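Local coordinates for protein Sodium/sialic acid symporter SiaT (Proteus mirabilis, PDB 5NV9) that uses the inward sodium gradient to import the sialic acid N-acetylneuraminic acid across the bacterial inner membrane, adopting the LeuT fold, at residues E323-I326 against G327-G330; V469-A472 against G473-A477; S357-Y360 against T361-K365. One frame throughout, in Å; residues are numbered along the deposited sequence.

How the interactions relate
From the N terminus the order is interaction 1, interaction 3, interaction 2. They run in series, with none nested or crossed, and each closes only a short local turn. Interaction 1 opens helix 328-361 on the periplasmic side, where the chain arrives from helix 315-323. Interaction 3 finishes the same helix on the cytoplasmic side, before helix 370-398, and the two centres lie about 50 Å apart. Between them the helix carries sodium ligands of both sites, Ala339, Ser342, Ser343, Ser345 and Ser346. Interaction 2 lies on the last turns of the late helix 459-475; its nearest atoms stay about 17 Å from those of interaction 3 and about 43 Å from those of interaction 1.

Interaction 1. Residues E323-I326 against G327-G330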
ATOM      1  N   GLU A 323       1.695  27.565   7.773  1.00 30.54           N
ATOM      2  CA  GLU A 323       2.682  28.316   6.955  1.00 30.21           C
ATOM      3  C   GLU A 323       2.464  28.371   5.453  1.00 31.71           C
ATOM      4  O   GLU A 323       3.257  29.013   4.754  1.00 33.98           O
ATOM      5  CB  GLU A 323       4.098  27.751   7.110  1.00 29.20           C
ATOM      6  CG  GLU A 323       4.632  27.656   8.536  1.00 31.63           C
ATOM      7  CD  GLU A 323       4.827  28.960   9.249  1.00 33.00           C
ATOM      8  OE1 GLU A 323       4.906  30.023   8.593  1.00 33.03           O
ATOM      9  OE2 GLU A 323       4.952  28.901  10.494  1.00 37.26           O
HETATM   10  N   MSE A 324       1.516  27.622   4.924  1.00 28.19           N
HETATM   11  CA  MSE A 324       1.330  27.621   3.480  1.00 28.43           C
HETATM   12  C   MSE A 324       0.194  28.539   3.162  1.00 27.80           C
HETATM   13  O   MSE A 324      -0.786  28.684   3.955  1.00 31.66           O
HETATM   14  CB  MSE A 324       1.160  26.197   2.859  1.00 30.98           C
HETATM   15  CG  MSE A 324       2.551  25.634   2.669  1.00 32.40           C
HETATM   16 SE   MSE A 324       2.403  23.711   2.451  1.00 43.74          SE
HETATM   17  CE  MSE A 324       3.098  23.790   0.609  1.00 46.93           C
ATOM     18  N   PRO A 325       0.271  29.176   1.993  1.00 30.20           N
ATOM     19  CA  PRO A 325      -0.751  30.230   1.750  1.00 29.57           C
ATOM     20  C   PRO A 325      -2.075  29.673   1.366  1.00 31.38           C
ATOM     21  O   PRO A 325      -2.186  28.503   0.933  1.00 32.79           O
ATOM     22  CB  PRO A 325      -0.159  31.054   0.608  1.00 31.94           C
ATOM     23  CG  PRO A 325       0.874  30.188  -0.036  1.00 31.32           C
ATOM     24  CD  PRO A 325       1.315  29.134   0.954  1.00 29.22           C
ATOM     25  N   ILE A 326      -3.084  30.516   1.510  1.00 29.28           N
ATOM     26  CA  ILE A 326      -4.425  30.200   1.096  1.00 26.82           C
ATOM     27  C   ILE A 326      -4.448  29.650  -0.366  1.00 25.22           C
ATOM     28  O   ILE A 326      -3.592  30.019  -1.222  1.00 21.26           O
ATOM     29  CB  ILE A 326      -5.326  31.446   1.280  1.00 30.62           C
ATOM     30  CG1 ILE A 326      -6.782  31.138   0.949  1.00 33.34           C
ATOM     31  CG2 ILE A 326      -4.859  32.605   0.406  1.00 29.96           C
ATOM     32  CD1 ILE A 326      -7.717  32.121   1.594  1.00 39.90           C
ATOM     33  N   GLY A 327      -5.418  28.771  -0.651  1.00 24.96           N
ATOM     34  CA  GLY A 327      -5.479  28.054  -1.957  1.00 24.65           C
ATOM     35  C   GLY A 327      -4.448  26.922  -2.017  1.00 24.98           C
ATOM     36  O   GLY A 327      -4.798  25.738  -2.203  1.00 24.23           O
ATOM     37  N   ILE A 328      -3.174  27.248  -1.853  1.00 23.38           N
ATOM     38  CA  ILE A 328      -2.152  26.216  -1.810  1.00 24.65           C
ATOM     39  C   ILE A 328      -2.391  25.208  -0.658  1.00 24.06           C
ATOM     40  O   ILE A 328      -2.321  23.989  -0.870  1.00 22.28           O
ATOM     41  CB  ILE A 328      -0.723  26.816  -1.822  1.00 23.77           C
ATOM     42  CG1 ILE A 328      -0.418  27.430  -3.185  1.00 25.93           C
ATOM     43  CG2 ILE A 328       0.299  25.733  -1.540  1.00 25.01           C
ATOM     44  CD1 ILE A 328       0.971  28.074  -3.216  1.00 28.34           C
ATOM     45  N   ALA A 329      -2.739  25.725   0.517  1.00 23.05           N
ATOM     46  CA  ALA A 329      -2.988  24.917   1.640  1.00 24.55           C
ATOM     47  C   ALA A 329      -4.149  23.925   1.394  1.00 24.80           C
ATOM     48  O   ALA A 329      -4.087  22.725   1.755  1.00 22.48           O
ATOM     49  CB  ALA A 329      -3.214  25.787   2.874  1.00 27.32           C
ATOM     50  N   GLY A 330      -5.173  24.382   0.716  1.00 23.98           N
ATOM     51  CA  GLY A 330      -6.304  23.536   0.399  1.00 23.49           C
ATOM     52  C   GLY A 330      -5.975  22.435  -0.605  1.00 24.19           C
ATOM     53  O   GLY A 330      -6.559  21.302  -0.553  1.00 25.51           O
TER
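Pro325 and Ala329 are joined by a backbone bond that ties the entering loop to the first turn of helix 328-361. The backbone N of Ala329 donates to Pro325 O at 2.9 Å, with an N-H...O angle of 155°, an i to i+4 bond. A second backbone bond, Ile328 N to Ile326 O at 2.9 Å, is bent and weak. It spans a single residue, Gly327, whose phi of 76° and psi of -58° make this a classic gamma turn, with the glycine at the N-cap of the helix.

The remaining contacts are apolar. Pro325 sets CG of its ring against CD1 of Ile328 at 3.8 Å, the two side chains meeting at a slant. The other branch of Ile328, CG2, reaches the selenomethionine Met324, whose CE lies 4.0 Å away. These two side chains cross at about a right angle, and the bend of the Met324 chain at chi3 turns CE toward the isoleucine. Deeper in, CB of Ala329 approaches CB of Met324 at 4.4 Å. Met324 and Ile328 also touch helix 155-203, through Ile196 and Met199 for the former and Leu195 for the latter, whereas Ala329 packs on Asn10 of helix 8-29.

Taken together, the N-H groups of the N-cap and of the first turn are served from several sources: Asn10 OD1 takes Gly327 N and, weakly, Gly330 N, while Ile326 O takes Ile328 N weakly and Pro325 O takes Ala329 N. These four N-H groups thus have acceptors where the chain enters the membrane helix, and the selenomethionine, proline and isoleucine side chains supply an apolar contact between the entering loop and the helix.

Interaction 2. Residues V469-A472 against G473-A477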
ATOM      1  N   VAL A 469       8.096 -20.954   5.057  1.00 23.15           N
ATOM      2  CA  VAL A 469       7.381 -21.632   4.012  1.00 20.46           C
ATOM      3  C   VAL A 469       8.389 -22.238   3.009  1.00 21.22           C
ATOM      4  O   VAL A 469       8.278 -23.428   2.627  1.00 22.55           O
ATOM      5  CB  VAL A 469       6.328 -20.696   3.314  1.00 22.32           C
ATOM      6  CG1 VAL A 469       5.632 -21.442   2.198  1.00 24.31           C
ATOM      7  CG2 VAL A 469       5.249 -20.261   4.290  1.00 23.43           C
ATOM      8  N   VAL A 470       9.370 -21.443   2.587  1.00 20.38           N
ATOM      9  CA  VAL A 470      10.344 -21.878   1.595  1.00 20.25           C
ATOM     10  C   VAL A 470      11.120 -23.095   2.110  1.00 22.33           C
ATOM     11  O   VAL A 470      11.238 -24.134   1.423  1.00 19.42           O
ATOM     12  CB  VAL A 470      11.281 -20.743   1.136  1.00 22.58           C
ATOM     13  CG1 VAL A 470      12.427 -21.259   0.256  1.00 26.30           C
ATOM     14  CG2 VAL A 470      10.531 -19.702   0.322  1.00 22.31           C
ATOM     15  N   ILE A 471      11.657 -22.989   3.307  1.00 22.66           N
ATOM     16  CA  ILE A 471      12.472 -24.056   3.841  1.00 24.65           C
ATOM     17  C   ILE A 471      11.631 -25.319   4.161  1.00 25.99           C
ATOM     18  O   ILE A 471      11.938 -26.397   3.671  1.00 27.32           O
ATOM     19  CB  ILE A 471      13.321 -23.557   5.035  1.00 26.62           C
ATOM     20  CG1 ILE A 471      14.312 -22.479   4.571  1.00 27.74           C
ATOM     21  CG2 ILE A 471      14.069 -24.697   5.674  1.00 25.65           C
ATOM     22  CD1 ILE A 471      14.839 -21.658   5.745  1.00 29.27           C
ATOM     23  N   ALA A 472      10.545 -25.201   4.928  1.00 22.74           N
ATOM     24  CA  ALA A 472       9.783 -26.372   5.255  1.00 20.50           C
ATOM     25  C   ALA A 472       9.195 -26.945   3.979  1.00 21.64           C
ATOM     26  O   ALA A 472       9.129 -28.168   3.815  1.00 23.00           O
ATOM     27  CB  ALA A 472       8.695 -26.061   6.284  1.00 20.04           C
ATOM     28  N   GLY A 473       8.812 -26.108   3.026  1.00 19.81           N
ATOM     29  CA  GLY A 473       8.155 -26.652   1.820  1.00 20.30           C
ATOM     30  C   GLY A 473       9.145 -27.252   0.843  1.00 19.11           C
ATOM     31  O   GLY A 473       8.773 -27.996  -0.046  1.00 23.14           O
ATOM     32  N   THR A 474      10.400 -26.897   0.995  1.00 18.04           N
ATOM     33  CA  THR A 474      11.451 -27.538   0.222  1.00 20.24           C
ATOM     34  C   THR A 474      11.892 -28.914   0.833  1.00 21.58           C
ATOM     35  O   THR A 474      11.861 -29.994   0.190  1.00 19.33           O
ATOM     36  CB  THR A 474      12.611 -26.553   0.073  1.00 20.26           C
ATOM     37  OG1 THR A 474      12.132 -25.376  -0.618  1.00 22.38           O
ATOM     38  CG2 THR A 474      13.712 -27.197  -0.741  1.00 22.39           C
ATOM     39  N   ILE A 475      12.249 -28.909   2.094  1.00 22.76           N
ATOM     40  CA  ILE A 475      12.738 -30.145   2.684  1.00 26.07           C
ATOM     41  C   ILE A 475      11.694 -31.264   2.810  1.00 22.37           C
ATOM     42  O   ILE A 475      12.070 -32.414   2.754  1.00 25.39           O
ATOM     43  CB  ILE A 475      13.503 -29.902   4.037  1.00 30.76           C
ATOM     44  CG1 ILE A 475      12.609 -29.291   5.087  1.00 37.52           C
ATOM     45  CG2 ILE A 475      14.723 -29.034   3.819  1.00 33.35           C
ATOM     46  CD1 ILE A 475      13.364 -28.664   6.265  1.00 43.43           C
ATOM     47  N   THR A 476      10.413 -30.961   3.006  1.00 22.27           N
ATOM     48  CA  THR A 476       9.342 -31.970   3.054  1.00 21.81           C
ATOM     49  C   THR A 476       8.680 -32.400   1.755  1.00 23.65           C
ATOM     50  O   THR A 476       7.859 -33.319   1.791  1.00 23.07           O
ATOM     51  CB  THR A 476       8.196 -31.533   3.982  1.00 22.36           C
ATOM     52  OG1 THR A 476       7.540 -30.373   3.474  1.00 21.88           O
ATOM     53  CG2 THR A 476       8.744 -31.236   5.351  1.00 23.98           C
ATOM     54  N   ALA A 477       8.977 -31.715   0.655  1.00 23.54           N
ATOM     55  CA  ALA A 477       8.516 -32.086  -0.712  1.00 25.44           C
ATOM     56  C   ALA A 477       8.607 -33.595  -1.050  1.00 24.74           C
ATOM     57  O   ALA A 477       7.670 -34.127  -1.610  1.00 21.65           O
ATOM     58  CB  ALA A 477       9.266 -31.266  -1.766  1.00 25.84           C
TER
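Thr474 and Val470 meet on the last turns of transmembrane helix 459-475, where two threonine hydroxyls bond back onto helix carbonyls four residues earlier. Thr474 OG1 donates to Val470 O at 2.6 Å, and Thr474 N gives the same oxygen a second bond at 2.9 Å; the two donors come from opposite faces of the carbonyl plane. The rotamer allows this, as OG1 sits beside the threonine's own backbone N (chi1 -60°). Thr474 N also has a weak bond to Ile471 O.

The residues just before and after Thr474 make the usual i to i-4 backbone bonds. Gly473 N donates to Val469 O at 2.8 Å. Ile475 N reaches Ile471 O in an almost straight bond, 3.0 Å long with an N-H...O angle of 176°. On the surface of the same helix flank, Ile471 CG2 meets Ile475 CD1 at 4.1 Å.

The neighbouring helix 433-452 supplies a hydroxyl for a carbonyl further on: Ser435 OG bonds with Gly473 O. Beyond it, Asn432 ND2 serves Ala477 O. Ala472 and Thr476 also touch helix 433-452, whereas Val470 and Thr474 pack on helix 415-427, so this part of the helix packs against both.

Ala472 O is gripped twice as well. Thr476 N donates to it at 3.2 Å, and Thr476 OG1, lying between its own backbone N and carbonyl carbon (chi1 65°), reaches it at 2.7 Å from the other face of the carbonyl plane.

Interaction 3. Residues S357-Y360 against T361-K365; sequences SDIY and TRLSK. With PO4 (phosphate ion), chain F.
The ring of Tyr360 and the hydroxyl of Ser364 lie near each other, OG standing oblique to the ring with CD1 as its nearest ring atom at 4.2 Å. Thr361 N also approaches obliquely. The ring extends from a CG anti to the tyrosine's backbone N (chi1 180°), which carries it toward Pro368, Gln372 and Val376. Two other flat groups find their partners outside the turn: the Asp358 carboxylate is held by a salt bridge from Arg121 NE to OD1, with Ser107 and Ser125 hydroxyls at OD2, and the Arg362 guanidinium forms a salt bridge through NE to Glu113.

The backbone here is the C-terminal end of helix 328-361, where the chain widens into a pi-type turn and then folds into a type I beta turn from Thr361 to Ser364. In the wide turn Arg362 N reaches Ser357 O at 3.0 Å, five residues back, but the bond is weak. Leu363 N returns to the ordinary i to i+4 pattern, donating to Ile359 O at 3.0 Å. Between these two acceptors Asp358 O is buried without a polar partner, with Arg362 CB 3.5 Å away. Side chains add a loose apolar touch, Ile359 CD1 to Leu363 CD1 at 4.4 Å.

The Ser364 side chain bonds back onto the helix: OG donates to Tyr360 O at 2.6 Å, nearly in line with the carbonyl, OG being turned beside its own backbone N (chi1 -71°). Thr361 OG1 bonds instead to Asn356 O. Past the turn, Lys365 N donates to O3 of a phosphate ion at 2.8 Å with an N-H...O angle of 161°; the ion probably came from the crystallisation liquor, and Ser364 CA lies 3.4 Å from the same O3.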
ATOM      1  N   SER A 357     -13.535 -14.247  -7.185  1.00 23.81           N
ATOM      2  CA  SER A 357     -12.870 -15.368  -7.802  1.00 23.26           C
ATOM      3  C   SER A 357     -12.674 -16.519  -6.801  1.00 23.18           C
ATOM      4  O   SER A 357     -13.115 -17.632  -7.081  1.00 21.97           O
ATOM      5  CB  SER A 357     -11.514 -14.946  -8.408  1.00 23.76           C
ATOM      6  OG  SER A 357     -10.807 -16.102  -8.919  1.00 24.72           O
ATOM      7  N   ASP A 358     -12.021 -16.210  -5.657  1.00 24.88           N
ATOM      8  CA  ASP A 358     -11.515 -17.200  -4.714  1.00 21.45           C
ATOM      9  C   ASP A 358     -12.618 -17.735  -3.800  1.00 24.14           C
ATOM     10  O   ASP A 358     -12.501 -18.846  -3.299  1.00 23.25           O
ATOM     11  CB  ASP A 358     -10.393 -16.653  -3.821  1.00 22.31           C
ATOM     12  CG  ASP A 358      -9.203 -16.125  -4.622  1.00 22.41           C
ATOM     13  OD1 ASP A 358      -8.880 -16.752  -5.632  1.00 21.28           O
ATOM     14  OD2 ASP A 358      -8.619 -15.076  -4.263  1.00 22.81           O
ATOM     15  N   ILE A 359     -13.680 -16.961  -3.584  1.00 23.77           N
ATOM     16  CA  ILE A 359     -14.740 -17.380  -2.687  1.00 23.90           C
ATOM     17  C   ILE A 359     -16.013 -17.740  -3.494  1.00 26.00           C
ATOM     18  O   ILE A 359     -16.416 -18.936  -3.591  1.00 24.74           O
ATOM     19  CB  ILE A 359     -14.978 -16.339  -1.594  1.00 23.64           C
ATOM     20  CG1 ILE A 359     -13.673 -16.012  -0.833  1.00 25.06           C
ATOM     21  CG2 ILE A 359     -16.011 -16.811  -0.586  1.00 24.16           C
ATOM     22  CD1 ILE A 359     -13.009 -17.181  -0.159  1.00 23.69           C
ATOM     23  N   TYR A 360     -16.603 -16.737  -4.116  1.00 22.90           N
ATOM     24  CA  TYR A 360     -17.866 -16.875  -4.785  1.00 24.44           C
ATOM     25  C   TYR A 360     -17.830 -17.779  -6.022  1.00 22.57           C
ATOM     26  O   TYR A 360     -18.652 -18.655  -6.191  1.00 24.29           O
ATOM     27  CB  TYR A 360     -18.384 -15.467  -5.173  1.00 26.36           C
ATOM     28  CG  TYR A 360     -19.710 -15.455  -5.888  1.00 27.11           C
ATOM     29  CD1 TYR A 360     -20.856 -15.963  -5.283  1.00 29.58           C
ATOM     30  CD2 TYR A 360     -19.831 -14.883  -7.178  1.00 29.19           C
ATOM     31  CE1 TYR A 360     -22.094 -15.943  -5.955  1.00 29.80           C
ATOM     32  CE2 TYR A 360     -21.044 -14.882  -7.860  1.00 29.22           C
ATOM     33  CZ  TYR A 360     -22.178 -15.379  -7.235  1.00 32.25           C
ATOM     34  OH  TYR A 360     -23.387 -15.366  -7.917  1.00 31.76           O
ATOM     35  N   THR A 361     -16.881 -17.581  -6.901  1.00 24.68           N
ATOM     36  CA  THR A 361     -16.813 -18.396  -8.086  1.00 25.56           C
ATOM     37  C   THR A 361     -16.249 -19.784  -7.704  1.00 28.59           C
ATOM     38  O   THR A 361     -16.826 -20.828  -8.026  1.00 29.79           O
ATOM     39  CB  THR A 361     -16.007 -17.679  -9.183  1.00 26.92           C
ATOM     40  OG1 THR A 361     -16.624 -16.417  -9.484  1.00 25.91           O
ATOM     41  CG2 THR A 361     -15.954 -18.497 -10.422  1.00 29.63           C
ATOM     42  N   ARG A 362     -15.184 -19.814  -6.931  1.00 27.73           N
ATOM     43  CA  ARG A 362     -14.484 -21.081  -6.773  1.00 27.04           C
ATOM     44  C   ARG A 362     -15.272 -22.080  -5.939  1.00 27.47           C
ATOM     45  O   ARG A 362     -15.180 -23.292  -6.129  1.00 29.18           O
ATOM     46  CB  ARG A 362     -13.114 -20.839  -6.144  1.00 23.93           C
ATOM     47  CG  ARG A 362     -12.382 -22.117  -5.768  1.00 24.47           C
ATOM     48  CD  ARG A 362     -12.132 -22.980  -7.005  1.00 23.78           C
ATOM     49  NE  ARG A 362     -11.366 -24.160  -6.648  1.00 24.08           N
ATOM     50  CZ  ARG A 362     -11.868 -25.233  -6.036  1.00 28.28           C
ATOM     51  NH1 ARG A 362     -13.170 -25.314  -5.716  1.00 29.32           N
ATOM     52  NH2 ARG A 362     -11.064 -26.248  -5.746  1.00 27.85           N
ATOM     53  N   LEU A 363     -15.994 -21.564  -4.968  1.00 26.49           N
ATOM     54  CA  LEU A 363     -16.729 -22.384  -4.058  1.00 25.78           C
ATOM     55  C   LEU A 363     -18.197 -22.611  -4.427  1.00 27.43           C
ATOM     56  O   LEU A 363     -18.868 -23.297  -3.711  1.00 30.03           O
ATOM     57  CB  LEU A 363     -16.571 -21.817  -2.631  1.00 27.50           C
ATOM     58  CG  LEU A 363     -15.106 -21.783  -2.202  1.00 31.19           C
ATOM     59  CD1 LEU A 363     -14.901 -21.094  -0.864  1.00 34.44           C
ATOM     60  CD2 LEU A 363     -14.586 -23.209  -2.128  1.00 33.78           C
ATOM     61  N   SER A 364     -18.695 -22.060  -5.528  1.00 28.09           N
ATOM     62  CA  SER A 364     -20.050 -22.319  -5.960  1.00 32.53           C
ATOM     63  C   SER A 364     -20.015 -23.617  -6.722  1.00 37.39           C
ATOM     64  O   SER A 364     -19.092 -23.864  -7.500  1.00 38.38           O
ATOM     65  CB  SER A 364     -20.586 -21.228  -6.906  1.00 29.96           C
ATOM     66  OG  SER A 364     -20.806 -20.033  -6.194  1.00 34.99           O
ATOM     67  N   LYS A 365     -21.053 -24.414  -6.539  1.00 42.47           N
ATOM     68  CA  LYS A 365     -21.145 -25.682  -7.209  1.00 47.03           C
ATOM     69  C   LYS A 365     -21.188 -25.460  -8.725  1.00 48.85           C
ATOM     70  O   LYS A 365     -20.374 -26.025  -9.480  1.00 50.04           O
ATOM     71  CB  LYS A 365     -22.370 -26.437  -6.702  1.00 48.40           C
ATOM     72  CG  LYS A 365     -22.424 -27.846  -7.215  1.00 51.70           C
ATOM     73  CD  LYS A 365     -23.201 -28.751  -6.291  1.00 52.09           C
ATOM     74  CE  LYS A 365     -23.492 -30.058  -7.013  1.00 55.28           C
ATOM     75  NZ  LYS A 365     -24.908 -30.456  -6.793  1.00 59.59           N
TER
HETATM   76  P   PO4 F 505     -23.850 -22.684  -4.064  1.00 47.45           P
HETATM   77  O1  PO4 F 505     -24.811 -21.602  -4.415  1.00 54.62           O
HETATM   78  O2  PO4 F 505     -22.803 -22.023  -3.219  1.00 63.12           O
HETATM   79  O3  PO4 F 505     -23.268 -23.332  -5.295  1.00 55.64           O
HETATM   80  O4  PO4 F 505     -24.487 -23.725  -3.198  1.00 58.95           O